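Local coordinates for protein phosphoribosylaminoimidazole-succinocarboxamide synthase (Pyrococcus horikoshii, PDB 4O86) that catalyses the ATP-dependent joining of L-aspartate to 5-amino-1-(5-phosphoribosyl)imidazole-4-carboxylate, making SAICAR in de novo purine biosynthesis, at residues P87-V92 / D173-F178; V91-V96 / E118-N123. All coordinates share one frame; numbering follows the deposited sequence.

Contact 1 (P87-V92 / D173-F178); sequences PLEVVV and DFKLEF. With CDP (cytidine-5'-diphosphate), chain C; C5P (cytidine-5'-monophosphate), chain D; PO4 (phosphate ion), chain G.
V92 and F174 lie side by side as a hydrogen-bonded pair in an antiparallel ladder between strands 88-92 and 173-176, part of the sheet of the SAICAR synthetase fold that carries the nucleotides. V90 and L176 form a second hydrogen-bonded pair, and V91 and K175 the non-hydrogen-bonded pair between them. The register is firmly fixed at V90: its N reaches L176 O at 2.8 Å with an almost straight N-H...O angle of 179°.

F174 holds CG between its backbone N and carbonyl carbon (chi1 60°), which swings the ring alongside V92, where CZ meets V92 CB obliquely at 3.6 Å. V90, on the same face, crosses F178 at about a right angle; its CG2 touches F178 CE2 at 3.9 Å, at the ring edge and near its plane. Helix 143-165 packs on this apolar face through A153 and N157, which touch V92, and I152, which touches F178.

The other face is mixed, apolar V91 beside K175, and it meets the nucleotide: V91 CG1 lies 3.8 Å from CDP C5', and K175 CE lies close to CDP O2. K175, bent at chi2 and chi3, runs its CG against E89 CB at 3.7 Å and brings NZ to E177 OE2 at 2.8 Å, a salt bridge, with D190 as a further partner and the phosphate ion accepting from NZ. The carboxylates of E89 and E177 are nearly parallel, 9° apart; E89 also pairs with K122, and E177 OE1 binds ADP O2'. A leucine in place of K175 would probably cost E177 OE2 and D190 the ammonium group that pairs with both, and the phosphate ion one of its donors.

Towards F178 a water takes over the bridging, accepting from F178 N at 2.8 Å and donating to L88 O at 2.7 Å.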
loop_
_atom_site.group_PDB
_atom_site.type_symbol
_atom_site.label_atom_id
_atom_site.label_comp_id
_atom_site.label_asym_id
_atom_site.label_seq_id
_atom_site.Cartn_x
_atom_site.Cartn_y
_atom_site.Cartn_z
ATOM N N PRO A 87 8.686 -0.378 -13.380
ATOM C CA PRO A 87 8.733 0.885 -12.626
ATOM C C PRO A 87 8.371 0.650 -11.155
ATOM O O PRO A 87 7.352 1.155 -10.653
ATOM C CB PRO A 87 7.706 1.765 -13.358
ATOM C CG PRO A 87 6.710 0.791 -13.899
ATOM C CD PRO A 87 7.444 -0.507 -14.169
ATOM N N LEU A 88 9.223 -0.119 -10.477
ATOM C CA LEU A 88 8.988 -0.538 -9.104
ATOM C C LEU A 88 10.236 -0.417 -8.254
ATOM O O LEU A 88 11.363 -0.579 -8.728
ATOM C CB LEU A 88 8.550 -2.010 -9.043
ATOM C CG LEU A 88 7.196 -2.473 -9.596
ATOM C CD1 LEU A 88 7.148 -3.991 -9.449
ATOM C CD2 LEU A 88 6.033 -1.819 -8.869
ATOM N N GLU A 89 10.016 -0.144 -6.979
ATOM C CA GLU A 89 11.039 -0.348 -5.977
ATOM C C GLU A 89 10.434 -1.350 -5.015
ATOM O O GLU A 89 9.330 -1.135 -4.501
ATOM C CB GLU A 89 11.404 0.974 -5.312
ATOM C CG GLU A 89 12.047 1.926 -6.321
ATOM C CD GLU A 89 12.704 3.136 -5.702
ATOM O OE1 GLU A 89 13.082 4.055 -6.470
ATOM O OE2 GLU A 89 12.850 3.179 -4.457
ATOM N N VAL A 90 11.134 -2.470 -4.829
ATOM C CA VAL A 90 10.644 -3.582 -4.035
ATOM C C VAL A 90 11.402 -3.601 -2.718
ATOM O O VAL A 90 12.606 -3.814 -2.685
ATOM C CB VAL A 90 10.802 -4.919 -4.786
ATOM C CG1 VAL A 90 10.220 -6.068 -3.974
ATOM C CG2 VAL A 90 10.127 -4.831 -6.156
ATOM N N VAL A 91 10.693 -3.336 -1.635
ATOM C CA VAL A 91 11.321 -3.216 -0.344
ATOM C C VAL A 91 11.021 -4.468 0.505
ATOM O O VAL A 91 9.863 -4.865 0.656
ATOM C CB VAL A 91 10.876 -1.917 0.376
ATOM C CG1 VAL A 91 11.424 -1.890 1.792
ATOM C CG2 VAL A 91 11.348 -0.674 -0.387
ATOM N N VAL A 92 12.070 -5.100 1.025
ATOM C CA VAL A 92 11.906 -6.214 1.948
ATOM C C VAL A 92 12.343 -5.767 3.355
ATOM O O VAL A 92 13.349 -5.098 3.494
ATOM C CB VAL A 92 12.713 -7.450 1.481
ATOM C CG1 VAL A 92 12.394 -8.649 2.345
ATOM C CG2 VAL A 92 12.418 -7.768 0.021
ATOM N N ASP A 173 16.370 -3.816 6.483
ATOM C CA ASP A 173 15.478 -3.794 5.316
ATOM C C ASP A 173 16.334 -3.413 4.129
ATOM O O ASP A 173 17.523 -3.137 4.309
ATOM C CB ASP A 173 14.329 -2.791 5.490
ATOM C CG ASP A 173 14.820 -1.377 5.835
ATOM O OD1 ASP A 173 15.885 -0.965 5.354
ATOM O OD2 ASP A 173 14.127 -0.677 6.588
ATOM N N PHE A 174 15.752 -3.409 2.930
ATOM C CA PHE A 174 16.491 -3.029 1.718
ATOM C C PHE A 174 15.551 -2.869 0.540
ATOM O O PHE A 174 14.425 -3.360 0.562
ATOM C CB PHE A 174 17.607 -4.047 1.380
ATOM C CG PHE A 174 17.110 -5.454 1.124
ATOM C CD1 PHE A 174 16.941 -5.920 -0.179
ATOM C CD2 PHE A 174 16.822 -6.315 2.181
ATOM C CE1 PHE A 174 16.498 -7.213 -0.430
ATOM C CE2 PHE A 174 16.367 -7.611 1.939
ATOM C CZ PHE A 174 16.201 -8.059 0.629
ATOM N N LYS A 175 16.024 -2.178 -0.490
ATOM C CA LYS A 175 15.245 -1.959 -1.703
ATOM C C LYS A 175 15.903 -2.648 -2.912
ATOM O O LYS A 175 17.111 -2.548 -3.119
ATOM C CB LYS A 175 15.104 -0.456 -1.965
ATOM C CG LYS A 175 14.243 -0.078 -3.174
ATOM C CD LYS A 175 15.045 0.066 -4.467
ATOM C CE LYS A 175 15.978 1.286 -4.433
ATOM N NZ LYS A 175 16.890 1.359 -5.623
ATOM N N LEU A 176 15.085 -3.314 -3.721
ATOM C CA LEU A 176 15.538 -3.867 -4.989
ATOM C C LEU A 176 14.776 -3.272 -6.165
ATOM O O LEU A 176 13.667 -2.726 -6.014
ATOM C CB LEU A 176 15.355 -5.393 -5.023
ATOM C CG LEU A 176 16.018 -6.224 -3.922
ATOM C CD1 LEU A 176 15.573 -7.675 -4.050
ATOM C CD2 LEU A 176 17.538 -6.093 -3.953
ATOM N N GLU A 177 15.373 -3.415 -7.344
ATOM C CA GLU A 177 14.705 -3.102 -8.593
ATOM C C GLU A 177 14.905 -4.244 -9.589
ATOM O O GLU A 177 15.884 -5.005 -9.504
ATOM C CB GLU A 177 15.234 -1.788 -9.154
ATOM C CG GLU A 177 14.849 -0.594 -8.299
ATOM C CD GLU A 177 15.302 0.715 -8.893
ATOM O OE1 GLU A 177 15.328 0.816 -10.133
ATOM O OE2 GLU A 177 15.617 1.636 -8.118
ATOM N N PHE A 178 13.972 -4.357 -10.526
ATOM C CA PHE A 178 13.937 -5.470 -11.463
ATOM C C PHE A 178 13.585 -4.993 -12.856
ATOM O O PHE A 178 12.904 -3.974 -13.033
ATOM C CB PHE A 178 12.849 -6.475 -11.062
ATOM C CG PHE A 178 13.096 -7.164 -9.764
ATOM C CD1 PHE A 178 13.755 -8.391 -9.730
ATOM C CD2 PHE A 178 12.671 -6.590 -8.565
ATOM C CE1 PHE A 178 13.969 -9.048 -8.537
ATOM C CE2 PHE A 178 12.892 -7.241 -7.357
ATOM C CZ PHE A 178 13.544 -8.461 -7.347
HETATM O O3B CDP C . 12.589 7.169 3.690
HETATM P PB CDP C . 13.251 5.857 4.015
HETATM O O1B CDP C . 14.535 5.644 3.231
HETATM O O2B CDP C . 13.334 5.535 5.483
HETATM O O3A CDP C . 12.224 4.767 3.402
HETATM P PA CDP C . 12.008 3.273 3.972
HETATM O O1A CDP C . 10.767 2.701 3.330
HETATM O O2A CDP C . 12.074 3.265 5.485
HETATM O "O5'" CDP C . 13.297 2.504 3.396
HETATM C "C5'" CDP C . 13.276 1.096 3.174
HETATM C "C4'" CDP C . 14.618 0.658 2.601
HETATM O "O4'" CDP C . 14.664 0.932 1.202
HETATM C "C3'" CDP C . 15.758 1.446 3.224
HETATM O "O3'" CDP C . 16.882 0.577 3.402
HETATM C "C2'" CDP C . 16.118 2.505 2.215
HETATM O "O2'" CDP C . 17.530 2.729 2.283
HETATM C "C1'" CDP C . 15.697 1.877 0.895
HETATM N N1 CDP C . 15.160 2.847 -0.073
HETATM C C2 CDP C . 15.885 3.147 -1.247
HETATM O O2 CDP C . 16.992 2.605 -1.448
HETATM N N3 CDP C . 15.383 4.025 -2.149
HETATM C C4 CDP C . 14.185 4.612 -1.941
HETATM N N4 CDP C . 13.697 5.489 -2.848
HETATM C C5 CDP C . 13.450 4.328 -0.793
HETATM C C6 CDP C . 13.966 3.423 0.137
HETATM O O3P C5P D . 12.298 4.747 3.742
HETATM P P C5P D . 11.942 3.300 3.964
HETATM O O1P C5P D . 12.110 2.807 5.384
HETATM O O2P C5P D . 10.618 2.903 3.358
HETATM O "O5'" C5P D . 13.083 2.515 3.147
HETATM C "C5'" C5P D . 13.222 1.098 3.243
HETATM C "C4'" C5P D . 14.556 0.667 2.648
HETATM O "O4'" C5P D . 14.576 0.919 1.243
HETATM C "C3'" C5P D . 15.709 1.462 3.239
HETATM O "O3'" C5P D . 16.829 0.590 3.429
HETATM C "C2'" C5P D . 16.072 2.488 2.197
HETATM O "O2'" C5P D . 17.490 2.688 2.245
HETATM C "C1'" C5P D . 15.626 1.833 0.899
HETATM N N1 C5P D . 15.101 2.787 -0.090
HETATM C C2 C5P D . 15.863 3.116 -1.233
HETATM N N3 C5P D . 15.370 3.981 -2.152
HETATM C C4 C5P D . 14.147 4.530 -1.987
HETATM C C5 C5P D . 13.376 4.217 -0.872
HETATM C C6 C5P D . 13.882 3.324 0.074
HETATM O O2 C5P D . 16.995 2.609 -1.393
HETATM N N4 C5P D . 13.665 5.393 -2.909
HETATM P P PO4 G . 16.170 5.266 -5.584
HETATM O O1 PO4 G . 14.736 5.561 -5.232
HETATM O O2 PO4 G . 16.899 4.605 -4.436
HETATM O O3 PO4 G . 16.210 4.322 -6.760
HETATM O O4 PO4 G . 16.848 6.580 -5.933
HETATM O O HOH W 1 11.787 -2.545 -10.485
#

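Contact 2 (V91-V96 / E118-N123). With C5P (cytidine-5'-monophosphate), chain D; CDP (cytidine-5'-diphosphate), chain C; PO4 (phosphate ion), chain G.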
loop_
_atom_site.group_PDB
_atom_site.type_symbol
_atom_site.label_atom_id
_atom_site.label_comp_id
_atom_site.label_asym_id
_atom_site.label_seq_id
_atom_site.Cartn_x
_atom_site.Cartn_y
_atom_site.Cartn_z
ATOM N N VAL A 91 10.693 -3.336 -1.635
ATOM C CA VAL A 91 11.321 -3.216 -0.344
ATOM C C VAL A 91 11.021 -4.468 0.505
ATOM O O VAL A 91 9.863 -4.865 0.656
ATOM C CB VAL A 91 10.876 -1.917 0.376
ATOM C CG1 VAL A 91 11.424 -1.890 1.792
ATOM C CG2 VAL A 91 11.348 -0.674 -0.387
ATOM N N VAL A 92 12.070 -5.100 1.025
ATOM C CA VAL A 92 11.906 -6.214 1.948
ATOM C C VAL A 92 12.343 -5.767 3.355
ATOM O O VAL A 92 13.349 -5.098 3.494
ATOM C CB VAL A 92 12.713 -7.450 1.481
ATOM C CG1 VAL A 92 12.394 -8.649 2.345
ATOM C CG2 VAL A 92 12.418 -7.768 0.021
ATOM N N ARG A 93 11.573 -6.119 4.386
ATOM C CA ARG A 93 11.828 -5.613 5.734
ATOM C C ARG A 93 11.828 -6.730 6.789
ATOM O O ARG A 93 10.863 -7.504 6.881
ATOM C CB ARG A 93 10.813 -4.503 6.090
ATOM C CG ARG A 93 10.333 -3.685 4.879
ATOM C CD ARG A 93 9.447 -2.506 5.261
ATOM N NE ARG A 93 10.223 -1.464 5.907
ATOM C CZ ARG A 93 10.342 -0.207 5.491
ATOM N NH1 ARG A 93 9.696 0.243 4.407
ATOM N NH2 ARG A 93 11.118 0.615 6.192
ATOM N N ASN A 94 12.908 -6.806 7.575
ATOM C CA ASN A 94 13.056 -7.817 8.655
ATOM C C ASN A 94 12.853 -7.236 10.060
ATOM O O ASN A 94 12.316 -7.904 10.966
ATOM C CB ASN A 94 14.430 -8.486 8.568
ATOM C CG ASN A 94 14.654 -9.170 7.229
ATOM O OD1 ASN A 94 13.814 -9.955 6.774
ATOM N ND2 ASN A 94 15.765 -8.857 6.577
ATOM N N VAL A 95 13.314 -5.996 10.219
ATOM C CA VAL A 95 13.283 -5.268 11.473
ATOM C C VAL A 95 12.619 -3.932 11.168
ATOM O O VAL A 95 12.876 -3.345 10.108
ATOM C CB VAL A 95 14.717 -5.044 12.005
ATOM C CG1 VAL A 95 14.728 -4.106 13.201
ATOM C CG2 VAL A 95 15.359 -6.380 12.360
ATOM N N VAL A 96 11.751 -3.476 12.071
ATOM C CA VAL A 96 11.048 -2.193 11.925
ATOM C C VAL A 96 12.024 -1.004 11.980
ATOM O O VAL A 96 12.782 -0.845 12.946
ATOM C CB VAL A 96 9.965 -2.011 13.013
ATOM C CG1 VAL A 96 9.309 -0.639 12.892
ATOM C CG2 VAL A 96 8.918 -3.130 12.951
ATOM N N GLU A 118 7.153 -4.696 0.439
ATOM C CA GLU A 118 6.352 -3.557 0.004
ATOM C C GLU A 118 6.704 -3.187 -1.436
ATOM O O GLU A 118 7.882 -3.254 -1.838
ATOM C CB GLU A 118 6.546 -2.344 0.923
ATOM C CG GLU A 118 6.282 -2.616 2.403
ATOM C CD GLU A 118 6.681 -1.457 3.305
ATOM O OE1 GLU A 118 7.499 -0.604 2.897
ATOM O OE2 GLU A 118 6.179 -1.390 4.444
ATOM N N LEU A 119 5.678 -2.812 -2.202
ATOM C CA LEU A 119 5.857 -2.373 -3.582
ATOM C C LEU A 119 5.680 -0.872 -3.660
ATOM O O LEU A 119 4.716 -0.330 -3.117
ATOM C CB LEU A 119 4.842 -3.044 -4.501
ATOM C CG LEU A 119 4.914 -4.575 -4.517
ATOM C CD1 LEU A 119 3.688 -5.139 -5.208
ATOM C CD2 LEU A 119 6.195 -5.084 -5.161
ATOM N N TYR A 120 6.616 -0.206 -4.318
ATOM C CA TYR A 120 6.546 1.236 -4.489
ATOM C C TYR A 120 6.558 1.564 -5.974
ATOM O O TYR A 120 7.327 0.987 -6.727
ATOM C CB TYR A 120 7.714 1.915 -3.767
ATOM C CG TYR A 120 7.572 1.886 -2.266
ATOM C CD1 TYR A 120 6.876 2.894 -1.592
ATOM C CD2 TYR A 120 8.130 0.850 -1.520
ATOM C CE1 TYR A 120 6.746 2.877 -0.214
ATOM C CE2 TYR A 120 8.001 0.811 -0.149
ATOM C CZ TYR A 120 7.304 1.814 0.500
ATOM O OH TYR A 120 7.186 1.747 1.864
ATOM N N TYR A 121 5.677 2.463 -6.393
ATOM C CA TYR A 121 5.617 2.892 -7.779
ATOM C C TYR A 121 6.714 3.926 -8.019
ATOM O O TYR A 121 6.662 5.047 -7.483
ATOM C CB TYR A 121 4.225 3.466 -8.104
ATOM C CG TYR A 121 4.061 4.000 -9.522
ATOM C CD1 TYR A 121 4.755 3.426 -10.586
ATOM C CD2 TYR A 121 3.193 5.067 -9.793
ATOM C CE1 TYR A 121 4.608 3.895 -11.876
ATOM C CE2 TYR A 121 3.044 5.555 -11.085
ATOM C CZ TYR A 121 3.756 4.964 -12.115
ATOM O OH TYR A 121 3.621 5.406 -13.395
ATOM N N LYS A 122 7.713 3.545 -8.811
ATOM C CA LYS A 122 8.842 4.430 -9.100
ATOM C C LYS A 122 8.373 5.547 -10.022
ATOM O O LYS A 122 8.290 5.363 -11.228
ATOM C CB LYS A 122 9.978 3.636 -9.735
ATOM C CG LYS A 122 11.339 4.288 -9.594
ATOM C CD LYS A 122 12.407 3.487 -10.336
ATOM C CE LYS A 122 13.683 4.309 -10.453
ATOM N NZ LYS A 122 14.190 4.764 -9.119
ATOM N N ASN A 123 8.027 6.692 -9.442
ATOM C CA ASN A 123 7.407 7.790 -10.183
ATOM C C ASN A 123 7.640 9.114 -9.474
ATOM O O ASN A 123 7.072 9.370 -8.404
ATOM C CB ASN A 123 5.902 7.542 -10.349
ATOM C CG ASN A 123 5.197 8.653 -11.118
ATOM O OD1 ASN A 123 5.206 9.813 -10.712
ATOM N ND2 ASN A 123 4.564 8.294 -12.228
HETATM O O3P C5P D . 12.298 4.747 3.742
HETATM P P C5P D . 11.942 3.300 3.964
HETATM O O1P C5P D . 12.110 2.807 5.384
HETATM O O2P C5P D . 10.618 2.903 3.358
HETATM O "O5'" C5P D . 13.083 2.515 3.147
HETATM C "C5'" C5P D . 13.222 1.098 3.243
HETATM C "C4'" C5P D . 14.556 0.667 2.648
HETATM O "O4'" C5P D . 14.576 0.919 1.243
HETATM C "C3'" C5P D . 15.709 1.462 3.239
HETATM O "O3'" C5P D . 16.829 0.590 3.429
HETATM C "C2'" C5P D . 16.072 2.488 2.197
HETATM O "O2'" C5P D . 17.490 2.688 2.245
HETATM C "C1'" C5P D . 15.626 1.833 0.899
HETATM N N1 C5P D . 15.101 2.787 -0.090
HETATM C C2 C5P D . 15.863 3.116 -1.233
HETATM N N3 C5P D . 15.370 3.981 -2.152
HETATM C C4 C5P D . 14.147 4.530 -1.987
HETATM C C5 C5P D . 13.376 4.217 -0.872
HETATM C C6 C5P D . 13.882 3.324 0.074
HETATM O O2 C5P D . 16.995 2.609 -1.393
HETATM N N4 C5P D . 13.665 5.393 -2.909
HETATM O O3B CDP C . 12.589 7.169 3.690
HETATM P PB CDP C . 13.251 5.857 4.015
HETATM O O1B CDP C . 14.535 5.644 3.231
HETATM O O2B CDP C . 13.334 5.535 5.483
HETATM O O3A CDP C . 12.224 4.767 3.402
HETATM P PA CDP C . 12.008 3.273 3.972
HETATM O O1A CDP C . 10.767 2.701 3.330
HETATM O O2A CDP C . 12.074 3.265 5.485
HETATM O "O5'" CDP C . 13.297 2.504 3.396
HETATM C "C5'" CDP C . 13.276 1.096 3.174
HETATM C "C4'" CDP C . 14.618 0.658 2.601
HETATM O "O4'" CDP C . 14.664 0.932 1.202
HETATM C "C3'" CDP C . 15.758 1.446 3.224
HETATM O "O3'" CDP C . 16.882 0.577 3.402
HETATM C "C2'" CDP C . 16.118 2.505 2.215
HETATM O "O2'" CDP C . 17.530 2.729 2.283
HETATM C "C1'" CDP C . 15.697 1.877 0.895
HETATM N N1 CDP C . 15.160 2.847 -0.073
HETATM C C2 CDP C . 15.885 3.147 -1.247
HETATM O O2 CDP C . 16.992 2.605 -1.448
HETATM N N3 CDP C . 15.383 4.025 -2.149
HETATM C C4 CDP C . 14.185 4.612 -1.941
HETATM N N4 CDP C . 13.697 5.489 -2.848
HETATM C C5 CDP C . 13.450 4.328 -0.793
HETATM C C6 CDP C . 13.966 3.423 0.137
HETATM P P PO4 G . 16.170 5.266 -5.584
HETATM O O1 PO4 G . 14.736 5.561 -5.232
HETATM O O2 PO4 G . 16.899 4.605 -4.436
HETATM O O3 PO4 G . 16.210 4.322 -6.760
HETATM O O4 PO4 G . 16.848 6.580 -5.933
#
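R93 NH1 donates to E118 OE1 at 2.8 Å in a salt bridge that lies near the guanidinium plane but above the carboxylate plane, the two groups being turned 59° apart. Y120 OH donates to the same oxygen at 2.6 Å from the opposite face, so two donors grip OE1 between them. With E118 on one side, R93 turns both terminal nitrogens to the alpha phosphate of a cytidine nucleotide, modelled as overlapping CMP and CDP: in the diphosphate, NH1 meets O1A and NH2 meets O2A, each at 2.9 Å. The bend at chi3 (71°) carries the guanidinium there.

Behind this shell, Y120 is braced by V91, whose CG2 meets ring atom CE2 obliquely at 3.7 Å. The antiparallel hydrogen-bonded pair V91 with E118 sets the strands, V91 N to E118 O at 2.8 Å and E118 N to V91 O at 2.7 Å. L100 packs on both R93 and E118, and H135 of the second subunit packs on E118.

E118, itself held by Y120, meets R93 at the guanidinium edge, consistent with an arginine oriented for the phosphate, and its carboxylate probably offsets part of the positive charge.

How the contacts relate
Strand 84-93 is the common element: contact 1 joins it to strand 169-180 on one side, and contact 2 joins it to strand 111-121 on the other, so V91 is paired in both. Both contacts are buried, with centres about 6 Å apart, but contact 1 lies nearer the middle of the chain and buries 495 Å² against 222 Å². Its apolar half faces a helix, whereas contact 2 depends chiefly on a charged and hydroxyl network at the phosphate end of the nucleotide and reaches the subunit interface. The salt bridge of E89 with K122, 3.0 Å from OE1 to NZ, ties the two together beside the phosphate ion.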